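Local coordinates for lysyl oxidase (Pichia pastoris, PDB 1W7C) that oxidises the primary amines of lysyl side chains and related substrates to aldehydes, using a copper ion and a topaquinone cofactor built from one of its own tyrosines, at the interface of chains A and B. Sequence-based numbering; all coordinates share one arbitrary frame. Chains: chain A/B, Lysyl oxidase.

Contact 1 and contact 2 are patches of one two-fold interface, their C-alpha centres about 59 Å apart and no residue shared. In contact 1 loop residues of chain A meet loops of chain B and the start of strand 692-697; in contact 2 strands 504-518 and 526-536 of chain A and the turn between them reach 3-10 helices and a loop of chain B. Each patch recurs with the chains exchanged, so the dimer typical of copper amine oxidases is held at widely separated points. The centre of contact 1 is about 29 Å from A:Asp358, the predicted catalytic base, that of contact 2 about 50 Å.

Contact 1: the interface of chains A and B. Residues chain A 266-268, 270, 272-274, 278; chain B 687-690, 692, 709.
A:Arg268 is the side chain to follow. Its CG stands anti to the backbone N (chi1 -176°), and the chain then runs out straight to NE, sliding past B:Tyr709 in the opposite direction. CB lies over one face of the tyrosine ring, 3.8 Å from the centroid and offset toward the rim, in a CH-pi contact; the amide of B:Gln692 also packs against this CB. CG passes near the carbonyl oxygen of B:Arg687, and CD stays over the same face, above CD2 of the ring, with B:Thr689 O beside it. At the tip, NE and NH2 grip one acceptor side-on, the main-chain oxygen of B:Asp688. A:Arg268 NE bonds to B:Asp688 O at 2.8 Å from above the carbonyl plane, whereas NH2 comes in the plane, on a lone pair. From the far end NH1 and NH2 both hold A:Ala272 O of their own chain, which fixes the rotation of the guanidinium. NH1 also forms a salt bridge with the poorly ordered A:Asp270.

B:Gln692 works on both sides: OE1 takes a weak bond from A:Arg268 N, while NE2 ties down B:Thr689 O at 2.8 Å and B:Arg687 O. B:Arg687 itself, bent at chi2 and chi3, turns NH1 in its guanidinium plane onto A:Ile266 O at 2.8 Å, a fairly straight bond (163° at H).

A:Asp278 and B:Thr690 meet tip to tip. B:Thr690 OG1, the hydroxyl, between backbone N and carbonyl carbon (chi1 65°), gives a short 2.6 Å bond to A:Asp278 O. Carboxylate oxygen A:Asp278 OD2 receives B:Thr690 N at 2.9 Å from above its plane and B:Thr689 OG1 on its syn lone pair; donors converging on this oxygen would favour the charged form. A water links OD2 to B:Asp688 O.

The patch is a polar loop-to-loop seam, in which one arginine threaded between main-chain oxygens of both chains helps to hold the dimer together.

Contact 2: the interface of chains A and B. Residues chain A 517, 519, 521, 527-529, 531; chain B 346-348, 352, 475.
A:Trp521 opens the hydrogen bonding, pointing its indole NE1 at the main-chain oxygen of B:Asp347, 2.8 Å away, along a lone pair and almost straight (172° at H), with the acceptor in the plane of the ring. A:Thr529 OG1, anti to the backbone N, reaches the amide oxygen OE1 of B:Gln352 at 2.7 Å. B:Gln352 OE1 also accepts B:Ser346 N within its own chain at 3.0 Å. A:Tyr519 OH, the phenol, lies 3.1 Å from B:Gln352 OE1 and makes a weak bond to B:Ser346 O; its hydrogen can serve either oxygen or be shared, and the structure alone does not show which. A:Gln531, extended beyond CG, offers NE2 to the phenol oxygen OH of B:Tyr475 at 3.0 Å, the amide and ring planes perpendicular.

A water carries a further link, from B:Gln352 NE2 to A:Asn528 O.

Packing sets the flat groups. The A:Tyr519 ring is sandwiched within chain A, A:Val517 CG2 over one face and A:Trp521 CZ2 over the other, so its rotation is restricted. CG of B:Gln352 lies 3.8 Å from A:Tyr519 CE1; the bend at chi2 (55°) turns the amide toward A:Thr529. A:Gln531 CG touches CE1 of B:Tyr475 at 3.6 Å, and A:Thr529 CG2 meets this ring at its edge. One face of B:Tyr475 is covered by the B:Ser346-B:Asp347 peptide.

In the fold, the chain A residues come from strands 504-518 and 526-536 and the turn between them, a hairpin arm reaching onto chain B, where it rests against the loop residues 346-348 and 3-10 helices 351-353 and 473-475.

Contact 1: the interface of chains A and B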
ATOM      1  N   ILE A 266     -17.904 -21.058  -2.425  1.00 18.62           N
ATOM      2  CA  ILE A 266     -17.428 -19.875  -1.715  1.00 19.96           C
ATOM      3  C   ILE A 266     -18.013 -19.725  -0.318  1.00 20.39           C
ATOM      4  O   ILE A 266     -17.310 -19.442   0.625  1.00 18.88           O
ATOM      5  CB  ILE A 266     -17.727 -18.598  -2.530  1.00 19.49           C
ATOM      6  CG1 ILE A 266     -17.036 -18.592  -3.878  1.00 18.09           C
ATOM      7  CG2 ILE A 266     -17.331 -17.335  -1.724  1.00 21.11           C
ATOM      8  CD1 ILE A 266     -17.671 -17.607  -4.809  1.00 22.87           C
ATOM      9  N   GLN A 267     -19.313 -19.844  -0.196  1.00 19.50           N
ATOM     10  CA  GLN A 267     -19.977 -19.439   1.031  1.00 21.70           C
ATOM     11  C   GLN A 267     -19.763 -20.446   2.152  1.00 20.27           C
ATOM     12  O   GLN A 267     -19.389 -21.597   1.906  1.00 22.27           O
ATOM     13  CB  GLN A 267     -21.438 -19.228   0.743  1.00 20.06           C
ATOM     14  CG  GLN A 267     -22.264 -20.497   0.556  1.00 24.62           C
ATOM     15  CD  GLN A 267     -22.311 -20.967  -0.883  1.00 25.15           C
ATOM     16  OE1 GLN A 267     -21.554 -20.479  -1.736  1.00 22.35           O
ATOM     17  NE2 GLN A 267     -23.211 -21.926  -1.165  1.00 24.82           N
ATOM     18  N   ARG A 268     -19.995 -19.989   3.370  1.00 22.90           N
ATOM     19  CA  ARG A 268     -19.726 -20.754   4.563  1.00 20.30           C
ATOM     20  C   ARG A 268     -20.471 -22.081   4.548  1.00 24.39           C
ATOM     21  O   ARG A 268     -21.637 -22.127   4.167  1.00 34.75           O
ATOM     22  CB  ARG A 268     -20.192 -19.950   5.769  1.00 29.35           C
ATOM     23  CG  ARG A 268     -19.883 -20.575   7.062  1.00 20.88           C
ATOM     24  CD  ARG A 268     -20.185 -19.748   8.266  1.00 24.77           C
ATOM     25  NE  ARG A 268     -19.301 -20.110   9.349  1.00 45.47           N
ATOM     26  CZ  ARG A 268     -19.458 -21.147  10.170  1.00 33.43           C
ATOM     27  NH1 ARG A 268     -20.534 -21.932  10.127  1.00 35.11           N
ATOM     28  NH2 ARG A 268     -18.512 -21.381  11.034  1.00 35.42           N
ATOM     29  N   ASP A 270     -22.283 -24.314   6.830  1.00 47.67           N
ATOM     30  CA  ASP A 270     -22.799 -24.026   8.166  1.00 73.14           C
ATOM     31  C   ASP A 270     -22.613 -25.207   9.133  1.00 48.42           C
ATOM     32  O   ASP A 270     -23.022 -25.109  10.270  1.00 60.81           O
ATOM     33  CB  ASP A 270     -24.244 -23.485   8.151  1.00 90.82           C
ATOM     34  CG  ASP A 270     -24.387 -22.146   8.927  1.00 76.79           C
ATOM     35  OD1 ASP A 270     -25.530 -21.642   9.031  1.00 62.15           O
ATOM     36  OD2 ASP A 270     -23.419 -21.529   9.462  1.00 57.28           O
ATOM     37  N   ALA A 272     -19.463 -26.034   9.668  1.00 40.50           N
ATOM     38  CA  ALA A 272     -18.158 -25.639  10.177  1.00 36.54           C
ATOM     39  C   ALA A 272     -18.260 -25.031  11.585  1.00 34.46           C
ATOM     40  O   ALA A 272     -19.192 -24.280  11.882  1.00 32.78           O
ATOM     41  CB  ALA A 272     -17.516 -24.656   9.238  1.00 33.67           C
ATOM     42  N   PRO A 273     -17.304 -25.347  12.452  1.00 32.52           N
ATOM     43  CA  PRO A 273     -17.250 -24.703  13.766  1.00 29.36           C
ATOM     44  C   PRO A 273     -17.134 -23.180  13.606  1.00 23.17           C
ATOM     45  O   PRO A 273     -16.648 -22.677  12.586  1.00 28.87           O
ATOM     46  CB  PRO A 273     -15.973 -25.276  14.396  1.00 40.28           C
ATOM     47  CG  PRO A 273     -15.639 -26.501  13.621  1.00 37.44           C
ATOM     48  CD  PRO A 273     -16.216 -26.326  12.261  1.00 34.28           C
ATOM     49  N   VAL A 274     -17.621 -22.455  14.592  1.00 22.82           N
ATOM     50  CA  VAL A 274     -17.477 -21.016  14.644  1.00 23.86           C
ATOM     51  C   VAL A 274     -16.212 -20.679  15.426  1.00 21.20           C
ATOM     52  O   VAL A 274     -15.966 -21.246  16.501  1.00 24.35           O
ATOM     53  CB  VAL A 274     -18.747 -20.407  15.247  1.00 32.84           C
ATOM     54  CG1 VAL A 274     -18.586 -18.976  15.591  1.00 32.92           C
ATOM     55  CG2 VAL A 274     -19.859 -20.565  14.243  1.00 32.24           C
ATOM     56  N   ASP A 278     -16.849 -15.217  17.145  1.00 18.79           N
ATOM     57  CA  ASP A 278     -17.439 -14.914  15.839  1.00 17.48           C
ATOM     58  C   ASP A 278     -18.973 -14.993  15.891  1.00 18.74           C
ATOM     59  O   ASP A 278     -19.628 -14.799  14.868  1.00 21.57           O
ATOM     60  CB  ASP A 278     -16.880 -15.828  14.742  1.00 18.51           C
ATOM     61  CG  ASP A 278     -16.716 -15.153  13.410  1.00 19.02           C
ATOM     62  OD1 ASP A 278     -16.833 -13.886  13.296  1.00 20.03           O
ATOM     63  OD2 ASP A 278     -16.418 -15.848  12.403  1.00 20.39           O
TER
ATOM     64  N   ARG B 687     -12.953 -18.996   4.954  1.00 16.43           N
ATOM     65  CA  ARG B 687     -14.307 -19.403   4.570  1.00 17.15           C
ATOM     66  C   ARG B 687     -15.215 -19.794   5.736  1.00 19.32           C
ATOM     67  O   ARG B 687     -16.449 -19.782   5.609  1.00 20.67           O
ATOM     68  CB  ARG B 687     -14.261 -20.581   3.586  1.00 19.59           C
ATOM     69  CG  ARG B 687     -13.505 -20.380   2.258  1.00 19.45           C
ATOM     70  CD  ARG B 687     -14.077 -19.314   1.300  1.00 21.70           C
ATOM     71  NE  ARG B 687     -13.844 -17.997   1.855  1.00 18.17           N
ATOM     72  CZ  ARG B 687     -14.770 -17.130   2.228  1.00 18.33           C
ATOM     73  NH1 ARG B 687     -16.053 -17.330   1.941  1.00 19.92           N
ATOM     74  NH2 ARG B 687     -14.384 -16.019   2.814  1.00 20.81           N
ATOM     75  N   ASP B 688     -14.617 -20.114   6.884  1.00 18.27           N
ATOM     76  CA  ASP B 688     -15.377 -20.454   8.070  1.00 16.99           C
ATOM     77  C   ASP B 688     -15.903 -19.274   8.915  1.00 17.31           C
ATOM     78  O   ASP B 688     -16.678 -19.458   9.864  1.00 19.42           O
ATOM     79  CB  ASP B 688     -14.560 -21.407   8.957  1.00 19.82           C
ATOM     80  CG  ASP B 688     -13.276 -20.814   9.438  1.00 20.77           C
ATOM     81  OD1 ASP B 688     -12.584 -20.195   8.618  1.00 24.22           O
ATOM     82  OD2 ASP B 688     -12.892 -20.940  10.612  1.00 23.30           O
ATOM     83  N   THR B 689     -15.533 -18.044   8.566  1.00 18.08           N
ATOM     84  CA  THR B 689     -16.063 -16.920   9.311  1.00 16.68           C
ATOM     85  C   THR B 689     -17.577 -16.812   9.158  1.00 16.92           C
ATOM     86  O   THR B 689     -18.143 -17.152   8.113  1.00 18.67           O
ATOM     87  CB  THR B 689     -15.380 -15.579   8.941  1.00 16.52           C
ATOM     88  OG1 THR B 689     -15.851 -14.567   9.831  1.00 16.79           O
ATOM     89  CG2 THR B 689     -15.687 -15.080   7.533  1.00 18.06           C
ATOM     90  N   THR B 690     -18.255 -16.323  10.182  1.00 17.63           N
ATOM     91  CA  THR B 690     -19.651 -15.986  10.063  1.00 19.00           C
ATOM     92  C   THR B 690     -19.857 -14.583   9.493  1.00 16.84           C
ATOM     93  O   THR B 690     -21.006 -14.230   9.213  1.00 18.18           O
ATOM     94  CB  THR B 690     -20.339 -16.024  11.395  1.00 18.67           C
ATOM     95  OG1 THR B 690     -19.789 -15.008  12.243  1.00 21.02           O
ATOM     96  CG2 THR B 690     -20.187 -17.380  12.124  1.00 20.43           C
ATOM     97  N   GLN B 692     -20.056 -12.941   6.845  1.00 17.69           N
ATOM     98  CA  GLN B 692     -20.262 -13.022   5.404  1.00 17.39           C
ATOM     99  C   GLN B 692     -21.753 -13.092   5.114  1.00 19.85           C
ATOM    100  O   GLN B 692     -22.554 -13.289   6.050  1.00 20.60           O
ATOM    101  CB  GLN B 692     -19.469 -14.196   4.804  1.00 18.75           C
ATOM    102  CG  GLN B 692     -19.745 -15.555   5.365  1.00 19.63           C
ATOM    103  CD  GLN B 692     -18.962 -16.626   4.610  1.00 19.33           C
ATOM    104  OE1 GLN B 692     -19.254 -16.901   3.457  1.00 21.22           O
ATOM    105  NE2 GLN B 692     -18.012 -17.271   5.286  1.00 19.96           N
ATOM    106  N   TYR B 709     -25.785 -15.806   8.526  1.00 21.22           N
ATOM    107  CA  TYR B 709     -24.956 -16.671   9.391  1.00 23.35           C
ATOM    108  C   TYR B 709     -24.964 -16.226  10.856  1.00 23.94           C
ATOM    109  O   TYR B 709     -23.947 -16.250  11.559  1.00 25.42           O
ATOM    110  CB  TYR B 709     -23.539 -16.768   8.828  1.00 22.99           C
ATOM    111  CG  TYR B 709     -23.500 -17.402   7.462  1.00 22.27           C
ATOM    112  CD1 TYR B 709     -23.280 -16.630   6.327  1.00 19.73           C
ATOM    113  CD2 TYR B 709     -23.723 -18.760   7.297  1.00 24.41           C
ATOM    114  CE1 TYR B 709     -23.220 -17.208   5.060  1.00 22.85           C
ATOM    115  CE2 TYR B 709     -23.667 -19.351   6.038  1.00 24.74           C
ATOM    116  CZ  TYR B 709     -23.395 -18.561   4.920  1.00 23.79           C
ATOM    117  OH  TYR B 709     -23.372 -19.114   3.663  1.00 26.52           O
TER
HETATM  118  O   HOH W   1     -14.601 -12.774  11.844  1.00 18.94           O
HETATM  119  O   HOH W   2     -16.462 -18.526  12.567  1.00 19.46           O
HETATM  120  O   HOH W   3     -13.953 -22.625  12.367  1.00 31.09           O

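Contact 2: the interface of chains A and B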
ATOM      1  N   VAL A 517      31.779  13.518  -2.741  1.00 19.52           N
ATOM      2  CA  VAL A 517      31.979  14.964  -2.712  1.00 21.86           C
ATOM      3  C   VAL A 517      33.041  15.328  -1.697  1.00 21.18           C
ATOM      4  O   VAL A 517      33.389  14.548  -0.822  1.00 21.55           O
ATOM      5  CB  VAL A 517      30.694  15.748  -2.355  1.00 22.10           C
ATOM      6  CG1 VAL A 517      29.540  15.414  -3.288  1.00 22.89           C
ATOM      7  CG2 VAL A 517      30.284  15.535  -0.921  1.00 23.36           C
ATOM      8  N   TYR A 519      33.703  18.792   0.750  1.00 20.32           N
ATOM      9  CA  TYR A 519      33.068  20.010   1.229  1.00 20.68           C
ATOM     10  C   TYR A 519      34.097  21.078   1.558  1.00 20.88           C
ATOM     11  O   TYR A 519      35.222  20.751   1.972  1.00 24.22           O
ATOM     12  CB  TYR A 519      32.290  19.728   2.506  1.00 21.82           C
ATOM     13  CG  TYR A 519      31.139  18.755   2.333  1.00 19.85           C
ATOM     14  CD1 TYR A 519      31.237  17.431   2.788  1.00 20.30           C
ATOM     15  CD2 TYR A 519      29.947  19.157   1.759  1.00 19.55           C
ATOM     16  CE1 TYR A 519      30.222  16.554   2.617  1.00 19.16           C
ATOM     17  CE2 TYR A 519      28.901  18.272   1.574  1.00 20.61           C
ATOM     18  CZ  TYR A 519      29.050  16.970   2.015  1.00 19.39           C
ATOM     19  OH  TYR A 519      28.005  16.083   1.913  1.00 19.00           O
ATOM     20  N   TRP A 521      34.266  22.956   4.046  1.00 22.48           N
ATOM     21  CA  TRP A 521      34.574  22.957   5.469  1.00 23.15           C
ATOM     22  C   TRP A 521      35.408  21.756   5.921  1.00 23.62           C
ATOM     23  O   TRP A 521      35.785  21.669   7.093  1.00 23.59           O
ATOM     24  CB  TRP A 521      33.299  23.094   6.304  1.00 22.93           C
ATOM     25  CG  TRP A 521      32.123  22.233   5.868  1.00 23.02           C
ATOM     26  CD1 TRP A 521      31.007  22.640   5.197  1.00 22.09           C
ATOM     27  CD2 TRP A 521      31.960  20.831   6.105  1.00 20.71           C
ATOM     28  NE1 TRP A 521      30.151  21.578   5.021  1.00 20.89           N
ATOM     29  CE2 TRP A 521      30.713  20.456   5.562  1.00 19.82           C
ATOM     30  CE3 TRP A 521      32.731  19.857   6.748  1.00 22.60           C
ATOM     31  CZ2 TRP A 521      30.247  19.148   5.601  1.00 19.19           C
ATOM     32  CZ3 TRP A 521      32.261  18.567   6.804  1.00 23.65           C
ATOM     33  CH2 TRP A 521      31.047  18.218   6.215  1.00 21.23           C
ATOM     34  N   TYR A 527      33.591  12.410   1.033  1.00 21.15           N
ATOM     35  CA  TYR A 527      32.395  11.841   1.654  1.00 17.05           C
ATOM     36  C   TYR A 527      31.556  11.210   0.548  1.00 18.81           C
ATOM     37  O   TYR A 527      31.354  11.804  -0.509  1.00 20.16           O
ATOM     38  CB  TYR A 527      31.531  12.935   2.296  1.00 18.24           C
ATOM     39  CG  TYR A 527      31.994  13.445   3.656  1.00 18.29           C
ATOM     40  CD1 TYR A 527      33.097  14.274   3.769  1.00 23.31           C
ATOM     41  CD2 TYR A 527      31.315  13.117   4.816  1.00 17.96           C
ATOM     42  CE1 TYR A 527      33.497  14.758   5.024  1.00 23.71           C
ATOM     43  CE2 TYR A 527      31.714  13.596   6.071  1.00 21.66           C
ATOM     44  CZ  TYR A 527      32.780  14.438   6.160  1.00 20.50           C
ATOM     45  OH  TYR A 527      33.183  14.894   7.383  1.00 22.07           O
ATOM     46  N   ASN A 528      31.020  10.035   0.824  1.00 16.54           N
ATOM     47  CA  ASN A 528      29.964   9.456   0.019  1.00 17.32           C
ATOM     48  C   ASN A 528      28.641   9.898   0.642  1.00 17.21           C
ATOM     49  O   ASN A 528      28.337   9.538   1.774  1.00 19.20           O
ATOM     50  CB  ASN A 528      30.074   7.938   0.014  1.00 18.95           C
ATOM     51  CG  ASN A 528      29.032   7.268  -0.859  1.00 17.98           C
ATOM     52  OD1 ASN A 528      28.374   6.367  -0.401  1.00 18.39           O
ATOM     53  ND2 ASN A 528      28.983   7.615  -2.158  1.00 19.01           N
ATOM     54  N   THR A 529      27.921  10.731  -0.078  1.00 17.12           N
ATOM     55  CA  THR A 529      26.663  11.285   0.363  1.00 17.48           C
ATOM     56  C   THR A 529      25.603  11.035  -0.687  1.00 16.65           C
ATOM     57  O   THR A 529      25.789  10.186  -1.562  1.00 17.00           O
ATOM     58  CB  THR A 529      26.839  12.754   0.773  1.00 21.44           C
ATOM     59  OG1 THR A 529      25.640  13.259   1.386  1.00 22.79           O
ATOM     60  CG2 THR A 529      27.203  13.638  -0.428  1.00 20.00           C
ATOM     61  N   GLN A 531      22.482  13.085  -3.203  1.00 15.71           N
ATOM     62  CA  GLN A 531      21.948  14.311  -3.758  1.00 15.32           C
ATOM     63  C   GLN A 531      20.680  14.049  -4.563  1.00 15.64           C
ATOM     64  O   GLN A 531      20.414  12.924  -5.010  1.00 16.79           O
ATOM     65  CB  GLN A 531      22.960  14.976  -4.673  1.00 16.09           C
ATOM     66  CG  GLN A 531      24.218  15.435  -3.962  1.00 17.99           C
ATOM     67  CD  GLN A 531      25.214  16.096  -4.892  1.00 18.61           C
ATOM     68  OE1 GLN A 531      25.050  16.086  -6.134  1.00 21.07           O
ATOM     69  NE2 GLN A 531      26.273  16.647  -4.305  1.00 19.37           N
TER
ATOM     70  N   SER B 346      23.660  16.380   3.145  1.00 16.49           N
ATOM     71  CA  SER B 346      23.598  17.838   3.256  1.00 16.19           C
ATOM     72  C   SER B 346      24.878  18.484   2.818  1.00 16.14           C
ATOM     73  O   SER B 346      25.891  17.829   2.702  1.00 16.49           O
ATOM     74  CB  SER B 346      23.383  18.192   4.725  1.00 16.91           C
ATOM     75  OG  SER B 346      23.285  19.582   4.972  1.00 17.56           O
ATOM     76  N   ASP B 347      24.780  19.773   2.532  1.00 16.46           N
ATOM     77  CA  ASP B 347      25.941  20.600   2.332  1.00 17.75           C
ATOM     78  C   ASP B 347      26.585  21.027   3.632  1.00 17.01           C
ATOM     79  O   ASP B 347      27.722  21.510   3.600  1.00 18.80           O
ATOM     80  CB  ASP B 347      25.600  21.863   1.514  1.00 19.72           C
ATOM     81  CG  ASP B 347      24.496  22.730   2.156  1.00 20.66           C
ATOM     82  OD1 ASP B 347      23.534  22.167   2.753  1.00 19.91           O
ATOM     83  OD2 ASP B 347      24.485  23.976   2.045  1.00 19.38           O
ATOM     84  N   ASP B 348      25.883  20.881   4.758  1.00 18.42           N
ATOM     85  CA  ASP B 348      26.330  21.453   6.032  1.00 18.80           C
ATOM     86  C   ASP B 348      26.832  20.391   6.988  1.00 18.31           C
ATOM     87  O   ASP B 348      26.498  19.216   6.845  1.00 18.05           O
ATOM     88  CB  ASP B 348      25.260  22.411   6.612  1.00 18.88           C
ATOM     89  CG  ASP B 348      24.199  21.749   7.426  1.00 18.09           C
ATOM     90  OD1 ASP B 348      23.032  22.227   7.298  1.00 18.11           O
ATOM     91  OD2 ASP B 348      24.434  20.869   8.276  1.00 18.61           O
ATOM     92  N   GLN B 352      24.943  16.681   7.479  1.00 15.78           N
ATOM     93  CA  GLN B 352      25.740  15.680   6.769  1.00 15.68           C
ATOM     94  C   GLN B 352      26.347  14.639   7.745  1.00 17.02           C
ATOM     95  O   GLN B 352      26.655  13.533   7.325  1.00 19.32           O
ATOM     96  CB  GLN B 352      26.798  16.333   5.880  1.00 17.21           C
ATOM     97  CG  GLN B 352      27.748  15.370   5.175  1.00 17.57           C
ATOM     98  CD  GLN B 352      27.042  14.296   4.327  1.00 15.89           C
ATOM     99  OE1 GLN B 352      25.999  14.531   3.713  1.00 16.63           O
ATOM    100  NE2 GLN B 352      27.630  13.107   4.308  1.00 17.47           N
ATOM    101  N   TYR B 475      20.864  19.169  -2.033  1.00 16.46           N
ATOM    102  CA  TYR B 475      20.575  18.375  -0.860  1.00 16.08           C
ATOM    103  C   TYR B 475      19.209  18.637  -0.247  1.00 16.62           C
ATOM    104  O   TYR B 475      18.912  18.104   0.818  1.00 16.57           O
ATOM    105  CB  TYR B 475      21.637  18.601   0.223  1.00 16.47           C
ATOM    106  CG  TYR B 475      23.031  18.302  -0.224  1.00 16.02           C
ATOM    107  CD1 TYR B 475      23.519  17.001  -0.220  1.00 18.03           C
ATOM    108  CD2 TYR B 475      23.904  19.313  -0.655  1.00 17.63           C
ATOM    109  CE1 TYR B 475      24.784  16.712  -0.643  1.00 18.03           C
ATOM    110  CE2 TYR B 475      25.195  19.036  -1.059  1.00 18.46           C
ATOM    111  CZ  TYR B 475      25.640  17.719  -1.066  1.00 16.81           C
ATOM    112  OH  TYR B 475      26.921  17.420  -1.485  1.00 19.98           O
TER
HETATM  113  O   HOH W   4      26.740  10.467   3.686  1.00 25.56           O